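PDB 1FX4: receptor-type adenylate cyclase GRESAG 4.3 from Trypanosoma brucei, which converts ATP into cyclic AMP and diphosphate with magnesium as cofactor, through its class III cyclase catalytic domain, and may act as a receptor for an unknown ligand. Local coordinates for residues Ile16-Glu21 with Val134-His139; Arg127-Leu132 with Pro220-Ala225; Val196-Ala201 with Arg212-Asn217; Asp3-Glu8 with Glu53-Lys58. All coordinates share one frame; numbering follows the deposited sequence.

Contact 1 of 4, residues Ile16-Glu21 with Val134-His139; sequences IFTDIE and VRVGIH. With MG (magnesium ion), chain B.
Ile-16 to Ile-20 pair with Val-134 to Ile-138 as antiparallel strands whose axes come within 4.6 Å of each other at 163°. Phe-17 and Gly-137 form a hydrogen-bonded pair, with Phe-17 N 3.0 Å from Gly-137 O and a matching bond in return. Asp-19 and Arg-135 form the next such pair, Arg-135 N lying 2.9 Å from Asp-19 O. Ile-16, Thr-18, Val-134 and Val-136 point to one face of the sheet, where helix 71-87 packs. There Ile-16 CG2 lies alongside Val-136 CG1 at 3.6 Å, and Thr-18 CB meets Val-134 CG1 at 3.7 Å, while Thr-18 OG1 bonds to the backbone N of Phe-64 on the neighbouring strand. These two strands are central in the mixed sheet of the class III cyclase catalytic domain, and the face carrying Phe-17, Asp-19 and Arg-135 holds its magnesium site. Asp-19 OD1 binds the magnesium ion at 2.3 Å; Asp-62 and three waters are also ligands. Arg-135 starts out beside Asp-19, then bends at chi3 (74°), which brings its guanidinium over Asp-19 and toward Glu-21. Arg-135 NH1 makes a long salt bridge, 3.9 Å to Asp-19 OD2, with the carboxylate and guanidinium planes 77° apart, and a water lies between the same two groups, its bond to NH1 weak. Arg-135 NH2 comes within 3.8 Å of Glu-21 CA, a packing contact. Glu-168 of helix 159-170 and Asp-89 of the second subunit add long, weak ion pairs to Arg-135 NH1.

Contact 2 of 4, residues Arg127-Leu132 with Pro220-Ala225; sequences RLWNGL and PGRNFA
Leu-128, in the weakly bonded last part of helix 122-128, reaches the 220-225 loop with both methyls and with its carbonyl. Leu-128 CD2 rests 3.5 Å from Pro-220 O and Leu-128 CD1 3.6 Å from Gly-221 O, the two methyls spread over successive carbonyls. Its own carbonyl oxygen is gripped side-on by Arg-222: Arg-222 NE donates at 2.7 Å to Leu-128 O, with an N-H...O angle of 152°, and Arg-222 NH2 reaches that Leu-128 O at 2.9 Å. Both donors converge on one oxygen that lies in the guanidinium plane. Trp-129, next in sequence, supplies a floor for the same arginine. The chain of Arg-222 is extended from CG to NE (chi2 -180°) and runs across one face of the indole, where Arg-222 CD sits 3.9 Å from the centroid of the six-membered ring of Trp-129 as a CH-pi contact. The guanidinium of Arg-222 then lies flat on the Trp-129 ring, the planes 9° apart and the centres separated by 4.2 Å, a stacked cation-pi pair. At the rim of the indole, Trp-129 CH2 touches Phe-224 CE2 at 3.6 Å, and a water in the ring plane joins Trp-129 NE1 to the backbone N of Asn-223. The third guanidinium nitrogen, Arg-222 NH1, bonds to Gln-82 OE1 and Gly-174 O, which fixes the rotation of the group. The tail after strand 211-216 is thus tied at once to helix 122-128, to helix 71-87 and to the loop leading into strand 176-179, while Leu-132 packs against helices 34-51 and 94-109.

Contact 3 of 4, residues Val196-Ala201 with Arg212-Asn217; sequences VTTLGA and RMYQLN
Thr-197 and Gln-215 face each other as a hydrogen-bonded antiparallel pair, Thr-197 N lying 2.8 Å from Gln-215 O and Gln-215 N 2.7 Å from Thr-197 O. Two residues on, the register slips: Leu-199 and Gly-200 both face Met-213, a classic beta bulge. Met-213 O takes a bond from Leu-199 N at 2.9 Å and only a weak one from Gly-200 N, while a water links Gly-200 N to the same oxygen. Beyond the bulge Met-213 N donates to Gly-200 O at 3.0 Å. Val-196, Thr-198 and Tyr-214 share one face of the sheet. Val-196 CG1 meets Tyr-214 CB at 3.7 Å, and the methyl Thr-198 CG2 comes 3.6 Å from Tyr-214 CE2. Leu-199, in the bulge, points toward the partner strand and brings CD1 to within 3.8 Å of Gln-215 CB. Near the end of the pairing, Thr-197 OG1, set beside its own backbone N (chi1 -72°), donates in plane to a lone pair of Asn-217 OD1 at 2.9 Å. The Asn-217 amide also turns ND2 to Gln-215 OE1 in a weak bond. Further out, the ring of Tyr-214 stacks on Tyr-183 of helix 180-185. The hairpin of strands 196-202 and 211-216 closes one side of the main sheet: strand 211-216 lies against strand 176-179, leaving 196-202 outermost within the chain, and Leu-216 reaches helix 71-87.

Contact 4 of 4, residues Asp3-Glu8 with Glu53-Lys58; sequences DSAPKE and ECYEVK
Ala-5 sets its methyl squarely over one face of the Tyr-55 ring, a tightly packed CH-pi contact in which Ala-5 CB stands 3.4 Å from the Tyr-55 ring centroid and 7° off the normal. It joins the N-terminal arm of the catalytic domain to the turn where a Schellman motif, with Glu-53 as its C-prime residue at positive phi, ends helix 34-51 and leads into strand 55-60, outermost of the main sheet within this chain. Tyr-55 holds CG anti to its backbone N (chi1 176°), which lays the ring beneath Ala-5, and its hydroxyl is bonded to Asn-2 OD1 and Tyr-154 N; Tyr-154 and Tyr-156 of strand 154-157 also touch Ala-5. At the ring's edge lies Ser-4 OG, which donates to Cys-54 O at 2.8 Å. The donor stands above that carbonyl plane, 56° out of it, and so misses the lone-pair directions. Toward solvent the contact thins. Glu-53 is exposed, and a water lying 2.7 Å from Ser-4 O and 2.8 Å from Glu-53 O appears to bridge the two backbones, although it has more acceptors in reach than protons to give. The arm itself is braced from within by Lys-7, whose ammonium also bonds to Asn-2 O: Lys-7 NZ lies 2.7 Å from Ala-5 O, in the carbonyl plane and on a lone pair.

How the contacts relate
Contacts 1, 3 and 4 all reach the main sheet, at its middle and near its two outermost strands, whereas contact 2 joins the 220-225 loop to Leu-128 and Trp-129 at the surface. Contact 1 is central and buried, and its strand pairing serves a metal site; contact 4 is buried too, though about 18 Å from the chain's centre. Contact 3, partly buried, repeats the antiparallel ladder but breaks it with a bulge and adds polar side-chain bonds. Contacts 2 and 4 depend on aromatic faces, covered by a guanidinium in one and a methyl in the other. Contact 2 touches contact 1, Leu-132 against Ile-20, and contact 3, Phe-224 against Gln-215; contacts 2 and 4 lie about 29 Å apart, centre to centre.

Contact 1 of 4, residues Ile16-Glu21 with Val134-His139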
# COMPACT_ATOMS: atom_id res chain seq x y z
N ILE A 16 -3.55 1.05 -15.33
CA ILE A 16 -4.06 2.30 -14.80
C ILE A 16 -3.76 2.32 -13.31
O ILE A 16 -4.06 1.34 -12.61
CB ILE A 16 -5.59 2.41 -14.91
CG1 ILE A 16 -6.06 2.23 -16.35
CG2 ILE A 16 -6.06 3.76 -14.34
CD1 ILE A 16 -7.58 2.05 -16.45
N PHE A 17 -3.09 3.36 -12.84
CA PHE A 17 -2.85 3.51 -11.42
C PHE A 17 -3.63 4.74 -10.96
O PHE A 17 -3.66 5.74 -11.66
CB PHE A 17 -1.36 3.68 -11.09
CG PHE A 17 -0.61 2.39 -10.97
CD1 PHE A 17 -0.06 1.78 -12.09
CD2 PHE A 17 -0.44 1.77 -9.73
CE1 PHE A 17 0.64 0.59 -11.98
CE2 PHE A 17 0.27 0.57 -9.61
CZ PHE A 17 0.81 -0.01 -10.74
N THR A 18 -4.28 4.64 -9.81
CA THR A 18 -5.02 5.77 -9.27
C THR A 18 -4.66 5.98 -7.82
O THR A 18 -4.20 5.06 -7.16
CB THR A 18 -6.54 5.53 -9.28
OG1 THR A 18 -6.90 4.58 -8.25
CG2 THR A 18 -7.01 5.00 -10.64
N ASP A 19 -4.87 7.19 -7.34
CA ASP A 19 -4.66 7.46 -5.94
C ASP A 19 -5.46 8.70 -5.59
O ASP A 19 -5.71 9.54 -6.46
CB ASP A 19 -3.19 7.65 -5.59
CG ASP A 19 -2.88 7.24 -4.16
OD1 ASP A 19 -3.83 7.03 -3.38
OD2 ASP A 19 -1.69 7.11 -3.81
N ILE A 20 -5.88 8.79 -4.34
CA ILE A 20 -6.64 9.95 -3.90
C ILE A 20 -5.64 11.02 -3.50
O ILE A 20 -4.77 10.79 -2.65
CB ILE A 20 -7.54 9.62 -2.70
CG1 ILE A 20 -8.60 8.59 -3.11
CG2 ILE A 20 -8.23 10.89 -2.21
CD1 ILE A 20 -9.52 8.24 -1.96
N GLU A 21 -5.75 12.18 -4.13
CA GLU A 21 -4.84 13.25 -3.81
C GLU A 21 -5.06 13.73 -2.38
O GLU A 21 -6.20 13.87 -1.93
CB GLU A 21 -5.00 14.43 -4.76
CG GLU A 21 -3.94 15.49 -4.52
CD GLU A 21 -4.06 16.66 -5.44
OE1 GLU A 21 -3.18 16.81 -6.31
OE2 GLU A 21 -5.02 17.45 -5.29
N VAL A 134 -9.02 12.33 -7.62
CA VAL A 134 -8.24 11.15 -7.97
C VAL A 134 -7.24 11.44 -9.07
O VAL A 134 -7.59 12.01 -10.10
CB VAL A 134 -9.19 9.98 -8.40
CG1 VAL A 134 -8.41 8.71 -8.70
CG2 VAL A 134 -10.20 9.71 -7.29
N ARG A 135 -5.98 11.09 -8.84
CA ARG A 135 -4.96 11.26 -9.86
C ARG A 135 -4.90 9.93 -10.59
O ARG A 135 -5.04 8.87 -9.97
CB ARG A 135 -3.60 11.62 -9.27
CG ARG A 135 -2.96 10.55 -8.46
CD ARG A 135 -1.54 10.97 -8.03
NE ARG A 135 -1.56 11.96 -6.98
CZ ARG A 135 -1.19 11.73 -5.73
NH1 ARG A 135 -0.74 10.53 -5.36
NH2 ARG A 135 -1.27 12.70 -4.84
N VAL A 136 -4.71 9.99 -11.90
CA VAL A 136 -4.70 8.78 -12.70
C VAL A 136 -3.56 8.79 -13.70
O VAL A 136 -3.32 9.79 -14.37
CB VAL A 136 -6.04 8.62 -13.49
CG1 VAL A 136 -6.03 7.34 -14.32
CG2 VAL A 136 -7.22 8.64 -12.51
N GLY A 137 -2.87 7.66 -13.79
CA GLY A 137 -1.77 7.53 -14.72
C GLY A 137 -2.07 6.30 -15.54
O GLY A 137 -2.49 5.29 -14.99
N ILE A 138 -1.80 6.37 -16.85
CA ILE A 138 -2.07 5.25 -17.75
C ILE A 138 -0.87 4.98 -18.65
O ILE A 138 -0.29 5.91 -19.22
CB ILE A 138 -3.27 5.56 -18.68
CG1 ILE A 138 -4.51 5.95 -17.86
CG2 ILE A 138 -3.56 4.37 -19.61
CD1 ILE A 138 -5.67 6.47 -18.73
N HIS A 139 -0.51 3.71 -18.79
CA HIS A 139 0.61 3.33 -19.65
C HIS A 139 0.33 1.99 -20.28
O HIS A 139 -0.33 1.14 -19.66
CB HIS A 139 1.92 3.25 -18.87
CG HIS A 139 3.09 2.89 -19.73
ND1 HIS A 139 3.92 1.81 -19.46
CD2 HIS A 139 3.55 3.43 -20.88
CE1 HIS A 139 4.83 1.72 -20.41
NE2 HIS A 139 4.63 2.69 -21.28
MG MG B . -2.97 6.67 -1.29
O HOH W 1 0.21 8.01 -5.40
O HOH W 2 -0.62 7.37 -1.35
O HOH W 3 -3.15 9.09 -1.66
O HOH W 4 -1.96 4.41 -1.58

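Contact 2 of 4, residues Arg127-Leu132 with Pro220-Ala225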
# COMPACT_ATOMS: atom_id res chain seq x y z
N ARG A 127 -18.51 23.64 -10.82
CA ARG A 127 -18.83 23.08 -12.11
C ARG A 127 -17.66 22.18 -12.54
O ARG A 127 -17.84 21.26 -13.35
CB ARG A 127 -19.05 24.22 -13.13
CG ARG A 127 -19.90 23.84 -14.34
CD ARG A 127 -21.29 23.34 -13.96
NE ARG A 127 -22.05 22.97 -15.15
CZ ARG A 127 -22.55 21.75 -15.39
NH1 ARG A 127 -22.37 20.76 -14.52
NH2 ARG A 127 -23.22 21.52 -16.52
N LEU A 128 -16.51 22.37 -11.89
CA LEU A 128 -15.30 21.62 -12.25
C LEU A 128 -14.69 20.71 -11.19
O LEU A 128 -13.90 19.79 -11.52
CB LEU A 128 -14.19 22.59 -12.66
CG LEU A 128 -14.50 23.62 -13.72
CD1 LEU A 128 -13.33 24.60 -13.84
CD2 LEU A 128 -14.69 22.86 -14.99
N TRP A 129 -15.01 21.00 -9.93
CA TRP A 129 -14.46 20.25 -8.82
C TRP A 129 -15.53 19.95 -7.81
O TRP A 129 -16.28 20.83 -7.42
CB TRP A 129 -13.35 21.09 -8.17
CG TRP A 129 -12.26 21.46 -9.13
CD1 TRP A 129 -12.11 22.64 -9.80
CD2 TRP A 129 -11.15 20.63 -9.52
NE1 TRP A 129 -10.98 22.60 -10.59
CE2 TRP A 129 -10.37 21.38 -10.43
CE3 TRP A 129 -10.74 19.33 -9.18
CZ2 TRP A 129 -9.20 20.86 -11.02
CZ3 TRP A 129 -9.57 18.83 -9.76
CH2 TRP A 129 -8.82 19.59 -10.66
N ASN A 130 -15.50 18.73 -7.28
CA ASN A 130 -16.45 18.30 -6.28
C ASN A 130 -16.04 16.95 -5.69
O ASN A 130 -15.97 15.95 -6.41
CB ASN A 130 -17.85 18.17 -6.90
CG ASN A 130 -18.87 17.60 -5.94
OD1 ASN A 130 -18.91 17.97 -4.77
ND2 ASN A 130 -19.68 16.68 -6.43
N GLY A 131 -15.76 16.92 -4.40
CA GLY A 131 -15.41 15.68 -3.73
C GLY A 131 -13.96 15.24 -3.82
O GLY A 131 -13.07 16.04 -4.06
N LEU A 132 -13.73 13.95 -3.61
CA LEU A 132 -12.38 13.38 -3.67
C LEU A 132 -11.73 13.58 -5.03
O LEU A 132 -12.37 13.40 -6.08
CB LEU A 132 -12.41 11.89 -3.32
CG LEU A 132 -12.76 11.54 -1.88
CD1 LEU A 132 -12.83 10.01 -1.71
CD2 LEU A 132 -11.71 12.15 -0.94
N PRO A 220 -13.41 19.00 -19.11
CA PRO A 220 -12.89 20.22 -19.76
C PRO A 220 -12.99 21.46 -18.90
O PRO A 220 -14.00 21.68 -18.22
CB PRO A 220 -13.78 20.33 -21.01
CG PRO A 220 -14.11 18.90 -21.31
CD PRO A 220 -14.42 18.34 -19.93
N GLY A 221 -11.91 22.25 -18.87
CA GLY A 221 -11.91 23.47 -18.10
C GLY A 221 -11.03 23.42 -16.87
O GLY A 221 -10.71 24.46 -16.30
N ARG A 222 -10.67 22.21 -16.44
CA ARG A 222 -9.81 22.06 -15.26
C ARG A 222 -8.40 22.53 -15.49
O ARG A 222 -7.84 22.35 -16.56
CB ARG A 222 -9.74 20.60 -14.81
CG ARG A 222 -10.93 20.13 -14.02
CD ARG A 222 -10.78 18.68 -13.59
NE ARG A 222 -11.89 18.35 -12.71
CZ ARG A 222 -12.14 17.16 -12.19
NH1 ARG A 222 -11.36 16.13 -12.45
NH2 ARG A 222 -13.20 17.03 -11.39
N ASN A 223 -7.82 23.12 -14.44
CA ASN A 223 -6.43 23.54 -14.47
C ASN A 223 -5.73 22.73 -13.40
O ASN A 223 -6.34 22.36 -12.40
CB ASN A 223 -6.27 25.02 -14.17
CG ASN A 223 -6.83 25.85 -15.24
OD1 ASN A 223 -7.30 26.94 -15.00
ND2 ASN A 223 -6.81 25.33 -16.44
N PHE A 224 -4.45 22.48 -13.63
CA PHE A 224 -3.67 21.69 -12.70
C PHE A 224 -2.36 22.37 -12.40
O PHE A 224 -1.92 23.25 -13.13
CB PHE A 224 -3.38 20.33 -13.32
CG PHE A 224 -4.61 19.61 -13.75
CD1 PHE A 224 -5.00 19.62 -15.09
CD2 PHE A 224 -5.40 18.96 -12.81
CE1 PHE A 224 -6.18 18.98 -15.48
CE2 PHE A 224 -6.58 18.33 -13.19
CZ PHE A 224 -6.97 18.35 -14.54
N ALA A 225 -1.73 21.95 -11.32
CA ALA A 225 -0.43 22.51 -10.98
C ALA A 225 0.56 21.87 -11.95
O ALA A 225 0.17 21.11 -12.86
CB ALA A 225 -0.07 22.15 -9.55
O HOH W 5 -9.19 24.43 -12.17

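Contact 3 of 4, residues Val196-Ala201 with Arg212-Asn217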
# COMPACT_ATOMS: atom_id res chain seq x y z
N VAL A 196 -7.61 15.80 -25.68
CA VAL A 196 -6.31 15.63 -25.06
C VAL A 196 -5.43 16.86 -25.20
O VAL A 196 -5.53 17.60 -26.18
CB VAL A 196 -5.58 14.41 -25.68
CG1 VAL A 196 -4.20 14.22 -25.08
CG2 VAL A 196 -6.41 13.15 -25.49
N THR A 197 -4.58 17.08 -24.20
CA THR A 197 -3.64 18.19 -24.19
C THR A 197 -2.24 17.62 -24.04
O THR A 197 -1.98 16.80 -23.15
CB THR A 197 -3.90 19.17 -23.02
OG1 THR A 197 -5.10 19.91 -23.29
CG2 THR A 197 -2.74 20.16 -22.85
N THR A 198 -1.35 17.99 -24.95
CA THR A 198 0.02 17.52 -24.89
C THR A 198 0.73 18.29 -23.79
O THR A 198 0.62 19.51 -23.72
CB THR A 198 0.77 17.74 -26.20
OG1 THR A 198 0.86 19.15 -26.45
CG2 THR A 198 0.02 17.09 -27.35
N LEU A 199 1.40 17.57 -22.91
CA LEU A 199 2.13 18.19 -21.81
C LEU A 199 3.62 18.21 -22.09
O LEU A 199 4.37 18.92 -21.42
CB LEU A 199 1.84 17.45 -20.50
CG LEU A 199 0.76 18.06 -19.60
CD1 LEU A 199 -0.34 18.70 -20.41
CD2 LEU A 199 0.22 17.01 -18.65
N GLY A 200 4.04 17.45 -23.09
CA GLY A 200 5.45 17.40 -23.45
C GLY A 200 6.27 16.40 -22.65
O GLY A 200 5.75 15.68 -21.80
N ALA A 201 7.57 16.39 -22.93
CA ALA A 201 8.53 15.50 -22.28
C ALA A 201 8.59 15.75 -20.78
O ALA A 201 8.68 16.90 -20.32
CB ALA A 201 9.90 15.66 -22.90
N ARG A 212 7.05 11.52 -22.95
CA ARG A 212 6.06 12.47 -23.43
C ARG A 212 4.74 12.13 -22.77
O ARG A 212 4.25 11.01 -22.87
CB ARG A 212 5.95 12.44 -24.94
CG ARG A 212 7.16 13.03 -25.62
CD ARG A 212 7.56 12.19 -26.80
NE ARG A 212 6.72 12.42 -27.96
CZ ARG A 212 6.70 11.64 -29.03
NH1 ARG A 212 7.46 10.56 -29.08
NH2 ARG A 212 5.94 11.96 -30.07
N MET A 213 4.16 13.13 -22.12
CA MET A 213 2.92 12.97 -21.38
C MET A 213 1.73 13.64 -22.09
O MET A 213 1.89 14.72 -22.69
CB MET A 213 3.13 13.58 -19.99
CG MET A 213 2.72 12.70 -18.82
SD MET A 213 3.28 11.00 -18.85
CE MET A 213 4.48 10.95 -17.53
N TYR A 214 0.57 12.99 -22.04
CA TYR A 214 -0.67 13.49 -22.64
C TYR A 214 -1.76 13.56 -21.59
O TYR A 214 -2.05 12.56 -20.92
CB TYR A 214 -1.12 12.59 -23.79
CG TYR A 214 -0.14 12.61 -24.92
CD1 TYR A 214 0.99 11.80 -24.90
CD2 TYR A 214 -0.29 13.52 -25.97
CE1 TYR A 214 1.95 11.89 -25.89
CE2 TYR A 214 0.67 13.62 -26.97
CZ TYR A 214 1.78 12.81 -26.92
OH TYR A 214 2.75 12.94 -27.88
N GLN A 215 -2.37 14.74 -21.44
CA GLN A 215 -3.43 14.96 -20.47
C GLN A 215 -4.78 14.73 -21.11
O GLN A 215 -5.13 15.40 -22.08
CB GLN A 215 -3.35 16.38 -19.93
CG GLN A 215 -4.49 16.81 -19.04
CD GLN A 215 -4.34 18.27 -18.62
OE1 GLN A 215 -5.13 19.14 -19.02
NE2 GLN A 215 -3.32 18.55 -17.85
N LEU A 216 -5.53 13.77 -20.57
CA LEU A 216 -6.87 13.46 -21.05
C LEU A 216 -7.77 14.46 -20.33
O LEU A 216 -7.91 14.43 -19.10
CB LEU A 216 -7.26 12.03 -20.66
CG LEU A 216 -8.69 11.59 -21.00
CD1 LEU A 216 -8.89 11.58 -22.51
CD2 LEU A 216 -8.98 10.21 -20.40
N ASN A 217 -8.38 15.36 -21.11
CA ASN A 217 -9.26 16.38 -20.55
C ASN A 217 -10.66 15.83 -20.27
O ASN A 217 -11.63 16.22 -20.92
CB ASN A 217 -9.33 17.57 -21.51
CG ASN A 217 -7.97 18.16 -21.77
OD1 ASN A 217 -7.64 18.52 -22.91
ND2 ASN A 217 -7.17 18.27 -20.71
O HOH W 6 3.65 15.12 -24.79

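Contact 4 of 4, residues Asp3-Glu8 with Glu53-Lys58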
# COMPACT_ATOMS: atom_id res chain seq x y z
N ASP A 3 -11.44 -13.47 -15.88
CA ASP A 3 -11.59 -13.45 -17.34
C ASP A 3 -11.16 -12.14 -17.99
O ASP A 3 -10.70 -12.14 -19.13
CB ASP A 3 -13.03 -13.80 -17.76
CG ASP A 3 -13.22 -13.78 -19.28
OD1 ASP A 3 -12.33 -14.27 -20.03
OD2 ASP A 3 -14.27 -13.27 -19.75
N SER A 4 -11.28 -11.03 -17.27
CA SER A 4 -10.89 -9.74 -17.82
C SER A 4 -9.40 -9.43 -17.64
O SER A 4 -8.91 -8.43 -18.15
CB SER A 4 -11.75 -8.62 -17.24
OG SER A 4 -11.59 -8.54 -15.84
N ALA A 5 -8.68 -10.31 -16.95
CA ALA A 5 -7.26 -10.10 -16.72
C ALA A 5 -6.40 -10.46 -17.93
O ALA A 5 -6.55 -11.54 -18.50
CB ALA A 5 -6.79 -10.91 -15.52
N PRO A 6 -5.53 -9.53 -18.37
CA PRO A 6 -4.65 -9.81 -19.51
C PRO A 6 -3.77 -10.99 -19.08
O PRO A 6 -3.15 -10.95 -18.02
CB PRO A 6 -3.84 -8.52 -19.63
CG PRO A 6 -4.83 -7.46 -19.19
CD PRO A 6 -5.46 -8.11 -17.97
N LYS A 7 -3.75 -12.05 -19.89
CA LYS A 7 -3.01 -13.26 -19.54
C LYS A 7 -1.90 -13.70 -20.49
O LYS A 7 -1.22 -14.69 -20.22
CB LYS A 7 -3.99 -14.43 -19.42
CG LYS A 7 -5.17 -14.16 -18.54
CD LYS A 7 -6.15 -15.33 -18.56
CE LYS A 7 -7.37 -14.99 -17.74
NZ LYS A 7 -8.06 -13.81 -18.30
N GLU A 8 -1.72 -12.97 -21.58
CA GLU A 8 -0.70 -13.36 -22.55
C GLU A 8 0.57 -12.53 -22.50
O GLU A 8 0.53 -11.31 -22.72
CB GLU A 8 -1.28 -13.30 -23.96
CG GLU A 8 -2.44 -14.25 -24.17
CD GLU A 8 -2.99 -14.20 -25.59
OE1 GLU A 8 -2.56 -13.32 -26.37
OE2 GLU A 8 -3.85 -15.05 -25.92
N GLU A 53 -14.87 -3.68 -18.50
CA GLU A 53 -14.26 -5.00 -18.54
C GLU A 53 -12.78 -5.03 -18.22
O GLU A 53 -12.02 -5.80 -18.80
CB GLU A 53 -14.53 -5.68 -19.87
CG GLU A 53 -16.00 -5.94 -20.08
CD GLU A 53 -16.27 -6.49 -21.46
OE1 GLU A 53 -16.08 -7.72 -21.65
OE2 GLU A 53 -16.65 -5.69 -22.34
N CYS A 54 -12.39 -4.17 -17.30
CA CYS A 54 -11.01 -4.13 -16.87
C CYS A 54 -10.83 -5.12 -15.74
O CYS A 54 -11.77 -5.82 -15.35
CB CYS A 54 -10.64 -2.70 -16.46
SG CYS A 54 -10.59 -1.58 -17.88
N TYR A 55 -9.63 -5.17 -15.18
CA TYR A 55 -9.34 -6.10 -14.12
C TYR A 55 -8.66 -5.41 -12.94
O TYR A 55 -7.63 -4.76 -13.11
CB TYR A 55 -8.43 -7.20 -14.67
CG TYR A 55 -7.97 -8.20 -13.64
CD1 TYR A 55 -8.86 -9.15 -13.12
CD2 TYR A 55 -6.64 -8.23 -13.22
CE1 TYR A 55 -8.43 -10.11 -12.21
CE2 TYR A 55 -6.20 -9.19 -12.30
CZ TYR A 55 -7.09 -10.13 -11.81
OH TYR A 55 -6.65 -11.09 -10.93
N GLU A 56 -9.26 -5.56 -11.76
CA GLU A 56 -8.68 -4.97 -10.55
C GLU A 56 -7.53 -5.87 -10.11
O GLU A 56 -7.76 -7.02 -9.68
CB GLU A 56 -9.73 -4.88 -9.43
CG GLU A 56 -9.16 -4.41 -8.12
CD GLU A 56 -10.21 -4.29 -7.02
OE1 GLU A 56 -9.83 -4.31 -5.83
OE2 GLU A 56 -11.41 -4.17 -7.33
N VAL A 57 -6.31 -5.37 -10.24
CA VAL A 57 -5.13 -6.14 -9.87
C VAL A 57 -5.00 -6.14 -8.36
O VAL A 57 -4.92 -7.20 -7.73
CB VAL A 57 -3.85 -5.54 -10.49
CG1 VAL A 57 -2.64 -6.41 -10.17
CG2 VAL A 57 -4.02 -5.38 -12.00
N LYS A 58 -5.03 -4.96 -7.77
CA LYS A 58 -4.91 -4.82 -6.33
C LYS A 58 -5.29 -3.42 -5.88
O LYS A 58 -5.37 -2.48 -6.67
CB LYS A 58 -3.47 -5.08 -5.90
CG LYS A 58 -2.50 -4.00 -6.34
CD LYS A 58 -1.06 -4.39 -6.09
CE LYS A 58 -0.63 -5.50 -7.02
NZ LYS A 58 0.78 -5.89 -6.76
O HOH W 7 -9.44 -6.23 -19.65